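Local coordinates for chorismate mutase (PDB 1XHO), which probably catalyses the Claisen rearrangement of chorismate to prephenate, as an AroH-type (type I) chorismate mutase assembled from three copies of the chain, at residues R36-V41 with C116-M121; I74-T79 with L101-E106; E48-T53 with D83-A88. All blocks are in the same frame, centred on the assembly; numbering follows the deposited sequence.

Interaction 1 (R36-V41 with C116-M121); sequences RGATTV and CIRVMM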
ATOM      1  N   ARG C  36       1.041  -5.153  11.459  1.00 22.10           N
ATOM      2  CA  ARG C  36      -0.362  -5.161  11.097  1.00 23.28           C
ATOM      3  C   ARG C  36      -1.249  -4.889  12.326  1.00 23.66           C
ATOM      4  O   ARG C  36      -0.956  -5.347  13.425  1.00 27.96           O
ATOM      5  CB  ARG C  36      -0.731  -6.495  10.411  1.00 25.39           C
ATOM      6  CG  ARG C  36      -0.828  -6.416   8.874  1.00 27.51           C
ATOM      7  CD  ARG C  36      -2.001  -5.499   8.421  1.00 30.68           C
ATOM      8  NE  ARG C  36      -3.248  -5.833   9.124  1.00 32.30           N
ATOM      9  CZ  ARG C  36      -4.053  -6.847   8.803  1.00 33.62           C
ATOM     10  NH1 ARG C  36      -3.782  -7.646   7.765  1.00 33.44           N
ATOM     11  NH2 ARG C  36      -5.148  -7.067   9.519  1.00 35.23           N
ATOM     12  N   GLY C  37      -2.292  -4.085  12.125  1.00 22.54           N
ATOM     13  CA  GLY C  37      -3.380  -3.920  13.073  1.00 21.51           C
ATOM     14  C   GLY C  37      -4.749  -4.029  12.384  1.00 21.71           C
ATOM     15  O   GLY C  37      -4.887  -3.749  11.180  1.00 18.81           O
ATOM     16  N   ALA C  38      -5.753  -4.472  13.139  1.00 20.58           N
ATOM     17  CA  ALA C  38      -7.133  -4.480  12.666  1.00 24.07           C
ATOM     18  C   ALA C  38      -8.064  -4.237  13.827  1.00 25.49           C
ATOM     19  O   ALA C  38      -7.764  -4.607  14.966  1.00 27.86           O
ATOM     20  CB  ALA C  38      -7.482  -5.789  11.956  1.00 24.29           C
ATOM     21  N   THR C  39      -9.177  -3.581  13.528  1.00 27.13           N
ATOM     22  CA  THR C  39     -10.196  -3.277  14.517  1.00 27.43           C
ATOM     23  C   THR C  39     -11.549  -3.118  13.814  1.00 28.41           C
ATOM     24  O   THR C  39     -11.616  -3.000  12.596  1.00 26.39           O
ATOM     25  CB  THR C  39      -9.825  -2.001  15.357  1.00 27.91           C
ATOM     26  OG1 THR C  39     -10.663  -1.912  16.523  1.00 26.36           O
ATOM     27  CG2 THR C  39      -9.925  -0.702  14.516  1.00 26.82           C
ATOM     28  N   THR C  40     -12.620  -3.137  14.597  1.00 29.65           N
ATOM     29  CA  THR C  40     -13.956  -2.925  14.075  1.00 31.75           C
ATOM     30  C   THR C  40     -14.625  -1.765  14.807  1.00 32.15           C
ATOM     31  O   THR C  40     -14.227  -1.408  15.917  1.00 33.65           O
ATOM     32  CB  THR C  40     -14.831  -4.203  14.163  1.00 31.73           C
ATOM     33  OG1 THR C  40     -14.932  -4.640  15.528  1.00 31.01           O
ATOM     34  CG2 THR C  40     -14.238  -5.308  13.304  1.00 30.91           C
ATOM     35  N   VAL C  41     -15.617  -1.167  14.150  1.00 35.28           N
ATOM     36  CA  VAL C  41     -16.422  -0.083  14.734  1.00 37.55           C
ATOM     37  C   VAL C  41     -17.898  -0.494  14.786  1.00 38.39           C
ATOM     38  O   VAL C  41     -18.324  -1.417  14.082  1.00 40.05           O
ATOM     39  CB  VAL C  41     -16.274   1.262  13.971  1.00 36.46           C
ATOM     40  CG1 VAL C  41     -14.885   1.851  14.182  1.00 37.41           C
ATOM     41  CG2 VAL C  41     -16.579   1.102  12.484  1.00 36.87           C
ATOM     42  N   CYS C 116     -14.596  -2.813   9.347  1.00 26.23           N
ATOM     43  CA  CYS C 116     -13.228  -3.150   9.728  1.00 26.97           C
ATOM     44  C   CYS C 116     -12.191  -2.148   9.217  1.00 26.64           C
ATOM     45  O   CYS C 116     -12.089  -1.894   8.014  1.00 24.27           O
ATOM     46  CB  CYS C 116     -12.878  -4.582   9.241  1.00 26.22           C
ATOM     47  SG  CYS C 116     -11.190  -5.157   9.616  1.00 23.72           S
ATOM     48  N   ILE C 117     -11.407  -1.614  10.151  1.00 26.37           N
ATOM     49  CA  ILE C 117     -10.255  -0.776   9.844  1.00 26.21           C
ATOM     50  C   ILE C 117      -8.965  -1.589  10.009  1.00 25.11           C
ATOM     51  O   ILE C 117      -8.712  -2.156  11.082  1.00 23.43           O
ATOM     52  CB  ILE C 117     -10.212   0.456  10.774  1.00 27.39           C
ATOM     53  CG1 ILE C 117     -11.526   1.242  10.655  1.00 28.68           C
ATOM     54  CG2 ILE C 117      -9.006   1.337  10.454  1.00 26.74           C
ATOM     55  CD1 ILE C 117     -11.819   2.128  11.813  1.00 28.66           C
ATOM     56  N   ARG C 118      -8.162  -1.650   8.944  1.00 25.15           N
ATOM     57  CA  ARG C 118      -6.835  -2.280   8.992  1.00 24.68           C
ATOM     58  C   ARG C 118      -5.712  -1.254   8.856  1.00 22.57           C
ATOM     59  O   ARG C 118      -5.875  -0.210   8.227  1.00 19.61           O
ATOM     60  CB  ARG C 118      -6.690  -3.378   7.935  1.00 22.96           C
ATOM     61  CG  ARG C 118      -7.697  -4.525   8.113  1.00 24.54           C
ATOM     62  CD  ARG C 118      -7.479  -5.574   7.036  1.00 23.55           C
ATOM     63  NE  ARG C 118      -8.249  -6.809   7.195  1.00 22.43           N
ATOM     64  CZ  ARG C 118      -9.526  -6.993   6.843  1.00 20.94           C
ATOM     65  NH1 ARG C 118     -10.261  -6.018   6.365  1.00 24.14           N
ATOM     66  NH2 ARG C 118     -10.079  -8.171   7.008  1.00 22.18           N
ATOM     67  N   VAL C 119      -4.579  -1.567   9.480  1.00 23.30           N
ATOM     68  CA  VAL C 119      -3.409  -0.697   9.518  1.00 22.75           C
ATOM     69  C   VAL C 119      -2.184  -1.531   9.203  1.00 24.28           C
ATOM     70  O   VAL C 119      -2.007  -2.597   9.782  1.00 25.00           O
ATOM     71  CB  VAL C 119      -3.197  -0.065  10.929  1.00 21.88           C
ATOM     72  CG1 VAL C 119      -1.890   0.740  10.986  1.00 21.02           C
ATOM     73  CG2 VAL C 119      -4.362   0.784  11.295  1.00 22.93           C
HETATM   74  N   MSE C 120      -1.356  -1.046   8.279  1.00 25.78           N
HETATM   75  CA  MSE C 120      -0.043  -1.616   8.027  1.00 26.73           C
HETATM   76  C   MSE C 120       1.020  -0.547   8.328  1.00 26.88           C
HETATM   77  O   MSE C 120       1.064   0.518   7.697  1.00 26.45           O
HETATM   78  CB  MSE C 120       0.077  -2.093   6.587  1.00 27.60           C
HETATM   79  CG  MSE C 120       1.493  -2.570   6.212  1.00 28.09           C
HETATM   80 SE   MSE C 120       1.598  -3.304   4.405  1.00 30.45          SE
HETATM   81  CE  MSE C 120       1.056  -5.190   4.816  1.00 28.13           C
HETATM   82  N   MSE C 121       1.879  -0.844   9.290  1.00 26.34           N
HETATM   83  CA  MSE C 121       2.850   0.117   9.763  1.00 29.09           C
HETATM   84  C   MSE C 121       4.279  -0.367   9.532  1.00 27.71           C
HETATM   85  O   MSE C 121       4.699  -1.348  10.137  1.00 28.00           O
HETATM   86  CB  MSE C 121       2.605   0.338  11.248  1.00 31.41           C
HETATM   87  CG  MSE C 121       3.330   1.506  11.849  1.00 31.73           C
HETATM   88 SE   MSE C 121       2.940   1.560  13.734  1.00 32.61          SE
HETATM   89  CE  MSE C 121       1.150   2.198  13.773  1.00 30.01           C
TER
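Val119 O takes the backbone N-H of Gly37 at 2.8 Å, nearly straight at 168°, and has Arg36 CA 3.3 Å away in a CA-H...O contact. The return bond, Val119 N to Gly37 O, closes one hydrogen-bonded pair of this antiparallel strand pairing; Thr39 and Ile117 close the next, with Ile117 N 2.8 Å from Thr39 O. On the face carrying Thr39, Ile117 and Val119, the Thr39 methyl and the Ile117 side chain lie side by side, CG2 to CB 3.9 Å. Beyond the strand end, the side chains of Val41 and Ile117 cross at about a right angle, CG1 against CD1, and helix 46-63 packs over this face.

The other face carries the arginines. Bent at chi2 (-65°) and chi3, Arg36 folds back so that CD lies 3.2 Å from Val119 O, which sits at the edge of the guanidinium; Arg118 CD lies over one face of that group, 3.7 Å from Arg36 NH2. The two guanidinium planes stand 75° apart. Arg118 runs extended from CG to NE, and Cys116 SG lies 3.5 Å above its guanidinium plane, offset toward the rim. Arg36 NH1 bonds to Leu101 O of the second subunit, while Arg118 NH1 has a long, weak ion pair with Glu106. The pairing thus puts apolar groups toward the helix and two arginines toward another subunit, in a family whose active sites probably lie between subunits.

Interaction 2 (I74-T79 with L101-E106); sequences IIFTVT and LMCMNE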
ATOM      1  N   ILE C  74       2.387   4.684   7.413  1.00 24.88           N
ATOM      2  CA  ILE C  74       1.145   4.070   7.854  1.00 22.92           C
ATOM      3  C   ILE C  74       0.124   4.048   6.727  1.00 24.30           C
ATOM      4  O   ILE C  74      -0.268   5.097   6.203  1.00 23.79           O
ATOM      5  CB  ILE C  74       0.531   4.742   9.102  1.00 22.25           C
ATOM      6  CG1 ILE C  74       1.631   5.087  10.120  1.00 22.76           C
ATOM      7  CG2 ILE C  74      -0.545   3.804   9.683  1.00 20.67           C
ATOM      8  CD1 ILE C  74       1.147   5.517  11.471  1.00 23.71           C
ATOM      9  N   ILE C  75      -0.273   2.829   6.353  1.00 23.58           N
ATOM     10  CA  ILE C  75      -1.282   2.584   5.340  1.00 24.01           C
ATOM     11  C   ILE C  75      -2.553   2.119   6.043  1.00 22.97           C
ATOM     12  O   ILE C  75      -2.521   1.182   6.829  1.00 22.83           O
ATOM     13  CB  ILE C  75      -0.811   1.509   4.321  1.00 24.87           C
ATOM     14  CG1 ILE C  75       0.407   2.030   3.526  1.00 26.41           C
ATOM     15  CG2 ILE C  75      -1.964   1.109   3.366  1.00 23.68           C
ATOM     16  CD1 ILE C  75       1.014   0.988   2.550  1.00 26.25           C
ATOM     17  N   PHE C  76      -3.661   2.792   5.759  1.00 25.12           N
ATOM     18  CA  PHE C  76      -4.964   2.434   6.308  1.00 23.68           C
ATOM     19  C   PHE C  76      -5.881   1.874   5.228  1.00 21.51           C
ATOM     20  O   PHE C  76      -5.862   2.345   4.097  1.00 18.96           O
ATOM     21  CB  PHE C  76      -5.637   3.664   6.893  1.00 24.11           C
ATOM     22  CG  PHE C  76      -4.841   4.353   7.963  1.00 24.15           C
ATOM     23  CD1 PHE C  76      -5.078   4.082   9.314  1.00 24.84           C
ATOM     24  CD2 PHE C  76      -3.876   5.292   7.629  1.00 23.66           C
ATOM     25  CE1 PHE C  76      -4.364   4.739  10.309  1.00 24.06           C
ATOM     26  CE2 PHE C  76      -3.141   5.947   8.624  1.00 25.55           C
ATOM     27  CZ  PHE C  76      -3.394   5.675   9.968  1.00 24.21           C
ATOM     28  N   THR C  77      -6.686   0.873   5.585  1.00 22.34           N
ATOM     29  CA  THR C  77      -7.824   0.462   4.764  1.00 23.37           C
ATOM     30  C   THR C  77      -9.083   0.413   5.602  1.00 25.59           C
ATOM     31  O   THR C  77      -9.037   0.135   6.807  1.00 27.93           O
ATOM     32  CB  THR C  77      -7.644  -0.920   4.075  1.00 24.05           C
ATOM     33  OG1 THR C  77      -7.547  -1.964   5.062  1.00 23.42           O
ATOM     34  CG2 THR C  77      -6.416  -0.923   3.136  1.00 23.32           C
ATOM     35  N   VAL C  78     -10.208   0.693   4.960  1.00 24.42           N
ATOM     36  CA  VAL C  78     -11.502   0.439   5.552  1.00 25.73           C
ATOM     37  C   VAL C  78     -12.316  -0.373   4.560  1.00 25.82           C
ATOM     38  O   VAL C  78     -12.110  -0.289   3.343  1.00 26.26           O
ATOM     39  CB  VAL C  78     -12.263   1.738   5.937  1.00 26.14           C
ATOM     40  CG1 VAL C  78     -11.443   2.573   6.894  1.00 27.23           C
ATOM     41  CG2 VAL C  78     -12.635   2.557   4.689  1.00 28.12           C
ATOM     42  N   THR C  79     -13.226  -1.173   5.093  1.00 23.69           N
ATOM     43  CA  THR C  79     -14.180  -1.911   4.287  1.00 24.78           C
ATOM     44  C   THR C  79     -15.206  -0.952   3.655  1.00 23.69           C
ATOM     45  O   THR C  79     -15.419   0.162   4.147  1.00 24.86           O
ATOM     46  CB  THR C  79     -14.872  -3.012   5.140  1.00 23.96           C
ATOM     47  OG1 THR C  79     -15.199  -2.491   6.435  1.00 23.72           O
ATOM     48  CG2 THR C  79     -13.950  -4.162   5.331  1.00 23.69           C
ATOM     49  N   LEU C 101       1.282   8.996   5.581  1.00 25.61           N
ATOM     50  CA  LEU C 101       0.037   8.255   5.748  1.00 26.23           C
ATOM     51  C   LEU C 101      -0.598   8.026   4.381  1.00 27.76           C
ATOM     52  O   LEU C 101      -0.337   8.774   3.443  1.00 24.01           O
ATOM     53  CB  LEU C 101      -0.926   9.044   6.632  1.00 26.11           C
ATOM     54  CG  LEU C 101      -0.370   9.556   7.974  1.00 25.85           C
ATOM     55  CD1 LEU C 101      -1.364  10.454   8.684  1.00 26.81           C
ATOM     56  CD2 LEU C 101       0.003   8.423   8.879  1.00 26.98           C
HETATM   57  N   MSE C 102      -1.439   7.001   4.276  1.00 28.86           N
HETATM   58  CA  MSE C 102      -2.175   6.712   3.043  1.00 31.22           C
HETATM   59  C   MSE C 102      -3.387   5.847   3.380  1.00 25.64           C
HETATM   60  O   MSE C 102      -3.295   4.928   4.214  1.00 20.78           O
HETATM   61  CB  MSE C 102      -1.256   6.015   2.020  1.00 34.78           C
HETATM   62  CG  MSE C 102      -1.909   5.724   0.655  1.00 40.63           C
HETATM   63 SE   MSE C 102      -0.658   5.706  -0.910  1.00 48.68          SE
HETATM   64  CE  MSE C 102      -0.618   7.669  -1.057  1.00 42.04           C
ATOM     65  N   CYS C 103      -4.524   6.150   2.747  1.00 23.12           N
ATOM     66  CA  CYS C 103      -5.780   5.460   3.020  1.00 22.13           C
ATOM     67  C   CYS C 103      -6.442   4.967   1.745  1.00 22.84           C
ATOM     68  O   CYS C 103      -6.589   5.729   0.781  1.00 22.68           O
ATOM     69  CB  CYS C 103      -6.756   6.382   3.738  1.00 22.90           C
ATOM     70  SG  CYS C 103      -6.118   7.146   5.202  1.00 24.75           S
HETATM   71  N   MSE C 104      -6.839   3.691   1.760  1.00 23.15           N
HETATM   72  CA  MSE C 104      -7.536   3.048   0.656  1.00 25.83           C
HETATM   73  C   MSE C 104      -8.735   2.321   1.224  1.00 24.32           C
HETATM   74  O   MSE C 104      -8.951   2.307   2.429  1.00 21.23           O
HETATM   75  CB  MSE C 104      -6.638   2.022  -0.054  1.00 29.99           C
HETATM   76  CG  MSE C 104      -5.340   2.574  -0.655  1.00 32.82           C
HETATM   77 SE   MSE C 104      -3.901   2.863   0.657  1.00 35.93          SE
HETATM   78  CE  MSE C 104      -2.464   2.239  -0.505  1.00 34.83           C
ATOM     79  N   ASN C 105      -9.513   1.709   0.348  1.00 23.39           N
ATOM     80  CA  ASN C 105     -10.509   0.755   0.781  1.00 23.78           C
ATOM     81  C   ASN C 105      -9.916  -0.634   0.720  1.00 23.97           C
ATOM     82  O   ASN C 105      -9.004  -0.915  -0.079  1.00 23.43           O
ATOM     83  CB  ASN C 105     -11.774   0.822  -0.082  1.00 23.58           C
ATOM     84  CG  ASN C 105     -12.631   2.042   0.222  1.00 23.88           C
ATOM     85  OD1 ASN C 105     -12.722   2.955  -0.593  1.00 25.24           O
ATOM     86  ND2 ASN C 105     -13.292   2.045   1.382  1.00 20.93           N
ATOM     87  N   GLU C 106     -10.433  -1.501   1.582  1.00 23.19           N
ATOM     88  CA  GLU C 106     -10.053  -2.900   1.598  1.00 23.44           C
ATOM     89  C   GLU C 106     -10.561  -3.553   0.310  1.00 22.29           C
ATOM     90  O   GLU C 106     -11.534  -3.100  -0.286  1.00 24.60           O
ATOM     91  CB  GLU C 106     -10.671  -3.590   2.843  1.00 22.96           C
ATOM     92  CG  GLU C 106     -10.347  -5.097   3.023  1.00 21.83           C
ATOM     93  CD  GLU C 106      -8.909  -5.372   3.460  1.00 22.29           C
ATOM     94  OE1 GLU C 106      -8.146  -4.415   3.753  1.00 27.43           O
ATOM     95  OE2 GLU C 106      -8.534  -6.557   3.508  1.00 22.61           O
TER
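Strands 71-78 and 100-105 are the parallel pair of a beta-alpha-beta unit, and they meet here in register from Ile74 opposite Leu101 to Val78 opposite Asn105. Backbone bonds alternate between them: Phe76 N reaches Met102 O at 2.7 Å and 172°, and Met104 N reaches Phe76 O.

At the C-terminal end, Val78 O is gripped twice. Glu106 N approaches it at 2.7 Å from one side of the carbonyl plane and Asn105 ND2 at 3.3 Å from the opposite side, both well out of that plane. Val78 O lies close to the amide plane of Asn105, whose OD1 is taken by Asp108 N of the third subunit. On the face of Ile75 and Thr77, the hydroxyl OG1 of Thr77 donates to Glu106 OE1 at 2.8 Å, nearly along the carboxylate C-O axis. Glu106 extends CG away from its own N (chi1 -179°) and then bends at chi2, which turns the carboxylate to that hydroxyl.

Ile75 CG2 touches the selenium of Met104, a selenomethionine, at 3.8 Å. On the other face Leu101 CD2 lies against Ile74 CB and at the edge of the Phe76 ring, while Cys103 SG makes an oblique sulfur-aromatic contact, 4.8 Å from the ring centroid.

Strand 116-124 flanks strand 71-78 on its other side, helix 46-63 reaches the Phe76 ring through Thr53, helix 89-93 is the crossover helix of the unit, and the third subunit packs along strand 100-105.

Interaction 3 (E48-T53 with D83-A88); sequences EIVAET and DAAFPA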
ATOM      1  N   GLU C  48     -16.489   7.259  15.577  1.00 38.76           N
ATOM      2  CA  GLU C  48     -16.140   5.857  15.775  1.00 40.06           C
ATOM      3  C   GLU C  48     -14.893   5.456  14.982  1.00 37.62           C
ATOM      4  O   GLU C  48     -13.980   4.825  15.523  1.00 34.95           O
ATOM      5  CB  GLU C  48     -17.313   4.944  15.380  1.00 42.36           C
ATOM      6  CG  GLU C  48     -18.405   4.847  16.431  1.00 45.35           C
ATOM      7  CD  GLU C  48     -17.925   4.159  17.698  1.00 47.46           C
ATOM      8  OE1 GLU C  48     -17.715   2.920  17.673  1.00 49.09           O
ATOM      9  OE2 GLU C  48     -17.748   4.865  18.719  1.00 48.82           O
ATOM     10  N   ILE C  49     -14.877   5.817  13.699  1.00 35.10           N
ATOM     11  CA  ILE C  49     -13.740   5.541  12.813  1.00 33.22           C
ATOM     12  C   ILE C  49     -12.438   6.107  13.391  1.00 31.86           C
ATOM     13  O   ILE C  49     -11.426   5.412  13.458  1.00 31.42           O
ATOM     14  CB  ILE C  49     -13.977   6.113  11.388  1.00 30.72           C
ATOM     15  CG1 ILE C  49     -15.034   5.278  10.659  1.00 31.72           C
ATOM     16  CG2 ILE C  49     -12.677   6.130  10.582  1.00 31.66           C
ATOM     17  CD1 ILE C  49     -15.609   5.940   9.382  1.00 30.97           C
ATOM     18  N   VAL C  50     -12.480   7.364  13.814  1.00 31.24           N
ATOM     19  CA  VAL C  50     -11.277   8.054  14.293  1.00 30.48           C
ATOM     20  C   VAL C  50     -10.830   7.534  15.655  1.00 28.76           C
ATOM     21  O   VAL C  50      -9.649   7.297  15.862  1.00 28.73           O
ATOM     22  CB  VAL C  50     -11.481   9.601  14.321  1.00 29.44           C
ATOM     23  CG1 VAL C  50     -10.295  10.312  14.978  1.00 28.20           C
ATOM     24  CG2 VAL C  50     -11.683  10.128  12.899  1.00 29.93           C
ATOM     25  N   ALA C  51     -11.776   7.354  16.569  1.00 30.41           N
ATOM     26  CA  ALA C  51     -11.465   6.917  17.930  1.00 29.81           C
ATOM     27  C   ALA C  51     -10.982   5.470  17.956  1.00 29.16           C
ATOM     28  O   ALA C  51     -10.021   5.152  18.637  1.00 32.08           O
ATOM     29  CB  ALA C  51     -12.687   7.090  18.839  1.00 29.99           C
ATOM     30  N   GLU C  52     -11.640   4.590  17.214  1.00 31.25           N
ATOM     31  CA  GLU C  52     -11.209   3.187  17.173  1.00 32.14           C
ATOM     32  C   GLU C  52      -9.885   3.007  16.446  1.00 31.32           C
ATOM     33  O   GLU C  52      -9.107   2.114  16.795  1.00 30.09           O
ATOM     34  CB  GLU C  52     -12.289   2.286  16.573  1.00 33.57           C
ATOM     35  CG  GLU C  52     -13.522   2.147  17.473  1.00 35.81           C
ATOM     36  CD  GLU C  52     -13.163   1.815  18.910  1.00 37.68           C
ATOM     37  OE1 GLU C  52     -12.346   0.895  19.124  1.00 36.62           O
ATOM     38  OE2 GLU C  52     -13.681   2.491  19.822  1.00 41.75           O
ATOM     39  N   THR C  53      -9.616   3.868  15.459  1.00 29.83           N
ATOM     40  CA  THR C  53      -8.335   3.855  14.790  1.00 28.54           C
ATOM     41  C   THR C  53      -7.244   4.330  15.748  1.00 27.45           C
ATOM     42  O   THR C  53      -6.150   3.781  15.750  1.00 26.37           O
ATOM     43  CB  THR C  53      -8.329   4.695  13.477  1.00 27.13           C
ATOM     44  OG1 THR C  53      -9.310   4.178  12.573  1.00 27.18           O
ATOM     45  CG2 THR C  53      -6.944   4.642  12.797  1.00 25.10           C
ATOM     46  N   ASP C  83     -17.292   4.987   5.192  1.00 34.45           N
ATOM     47  CA  ASP C  83     -16.895   6.149   4.364  1.00 36.16           C
ATOM     48  C   ASP C  83     -16.960   7.500   5.105  1.00 35.95           C
ATOM     49  O   ASP C  83     -16.726   8.537   4.500  1.00 34.82           O
ATOM     50  CB  ASP C  83     -17.758   6.221   3.077  1.00 35.77           C
ATOM     51  CG  ASP C  83     -19.238   6.585   3.350  1.00 36.43           C
ATOM     52  OD1 ASP C  83     -19.623   6.806   4.514  1.00 34.77           O
ATOM     53  OD2 ASP C  83     -20.026   6.645   2.378  1.00 39.23           O
ATOM     54  N   ALA C  84     -17.263   7.481   6.405  1.00 35.67           N
ATOM     55  CA  ALA C  84     -17.566   8.712   7.136  1.00 35.83           C
ATOM     56  C   ALA C  84     -16.331   9.568   7.426  1.00 35.49           C
ATOM     57  O   ALA C  84     -16.455  10.779   7.605  1.00 36.87           O
ATOM     58  CB  ALA C  84     -18.312   8.397   8.434  1.00 35.94           C
ATOM     59  N   ALA C  85     -15.149   8.956   7.481  1.00 33.17           N
ATOM     60  CA  ALA C  85     -13.909   9.727   7.619  1.00 32.52           C
ATOM     61  C   ALA C  85     -12.644   8.938   7.260  1.00 32.33           C
ATOM     62  O   ALA C  85     -12.675   7.713   7.126  1.00 35.10           O
ATOM     63  CB  ALA C  85     -13.790  10.282   9.041  1.00 32.82           C
ATOM     64  N   PHE C  86     -11.545   9.679   7.109  1.00 30.94           N
ATOM     65  CA  PHE C  86     -10.199   9.141   6.941  1.00 31.95           C
ATOM     66  C   PHE C  86      -9.673   8.641   8.290  1.00 33.44           C
ATOM     67  O   PHE C  86      -9.538   9.438   9.230  1.00 33.46           O
ATOM     68  CB  PHE C  86      -9.231  10.238   6.466  1.00 31.71           C
ATOM     69  CG  PHE C  86      -9.253  10.503   4.976  1.00 32.11           C
ATOM     70  CD1 PHE C  86      -8.131  10.229   4.195  1.00 31.25           C
ATOM     71  CD2 PHE C  86     -10.364  11.062   4.367  1.00 31.84           C
ATOM     72  CE1 PHE C  86      -8.130  10.484   2.841  1.00 32.62           C
ATOM     73  CE2 PHE C  86     -10.375  11.325   3.004  1.00 31.16           C
ATOM     74  CZ  PHE C  86      -9.260  11.036   2.236  1.00 30.79           C
ATOM     75  N   PRO C  87      -9.337   7.340   8.396  1.00 33.83           N
ATOM     76  CA  PRO C  87      -8.714   6.879   9.653  1.00 33.97           C
ATOM     77  C   PRO C  87      -7.398   7.598   9.979  1.00 33.79           C
ATOM     78  O   PRO C  87      -7.012   7.662  11.148  1.00 32.94           O
ATOM     79  CB  PRO C  87      -8.472   5.376   9.402  1.00 33.63           C
ATOM     80  CG  PRO C  87      -9.421   5.010   8.305  1.00 34.22           C
ATOM     81  CD  PRO C  87      -9.496   6.235   7.430  1.00 33.82           C
ATOM     82  N   ALA C  88      -6.729   8.127   8.946  1.00 33.59           N
ATOM     83  CA  ALA C  88      -5.481   8.888   9.088  1.00 33.99           C
ATOM     84  C   ALA C  88      -5.585  10.112  10.018  1.00 33.61           C
ATOM     85  O   ALA C  88      -4.572  10.597  10.508  1.00 31.66           O
ATOM     86  CB  ALA C  88      -4.982   9.335   7.705  1.00 32.94           C
TER
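Ile49 makes the first touch as helix 46-63 packs against the loop 83-88, which follows strand 71-78 and leads into helix 89-93 in the beta-alpha-beta crossover. CG1 lies beside the backbone N (chi1 -72°) and carries CD1 to the loop backbone, 3.6 Å from Ala85 N and 3.8 Å from Ala84 CB, while CG2 points anti to that N, to Ala85 O and Pro87 CG. The two branches thus sit at the two ends of Ala85. Ala84 N is held by Asn44, just ahead of the helix.

Val50 adds a looser contact, CG2 to Ala85 CB at 4.4 Å, and also packs on Ile89 and Asn93 of helix 89-93. One turn beyond Ile49, Thr53 meets Pro87, whose ring in turn rests on Phe76 and Val78 of strand 71-78. The proline is thus wedged between helix and sheet, and the third subunit reaches it through Ile107.

The Thr53 hydroxyl is spent inside its own helix: OG1 donates to Ile49 O at 2.6 Å, and Thr53 N reaches the same oxygen from the opposite face of its plane. That bond helps to set the threonine's rotation, leaving CG2 3.4 Å from Pro87 O and OG1 3.5 Å from Pro87 CB.

Overall arrangement
From the N terminus, strand 32-40 leads through a short connection into helix 46-63, then strand 71-78, the loop to helix 89-93, and strand 100-105. Interaction 3 closes the loop from helix 46-63 to segment 83-88, and interaction 2 that from strand 71-78 to strand 100-105; their segments alternate, so the two cross. Interaction 1 closes the widest loop when strand 116-124 returns beside strand 32-40, and both others nest inside it. Interactions 1 and 2 share one sheet, joined where Arg118 N and Met120 N approach the carbonyls of Thr77 and Ile75. Interaction 3 ties the helix to that sheet, Thr53 touching Ile117. Interactions 1 and 2 both touch the second subunit, interactions 2 and 3 the third.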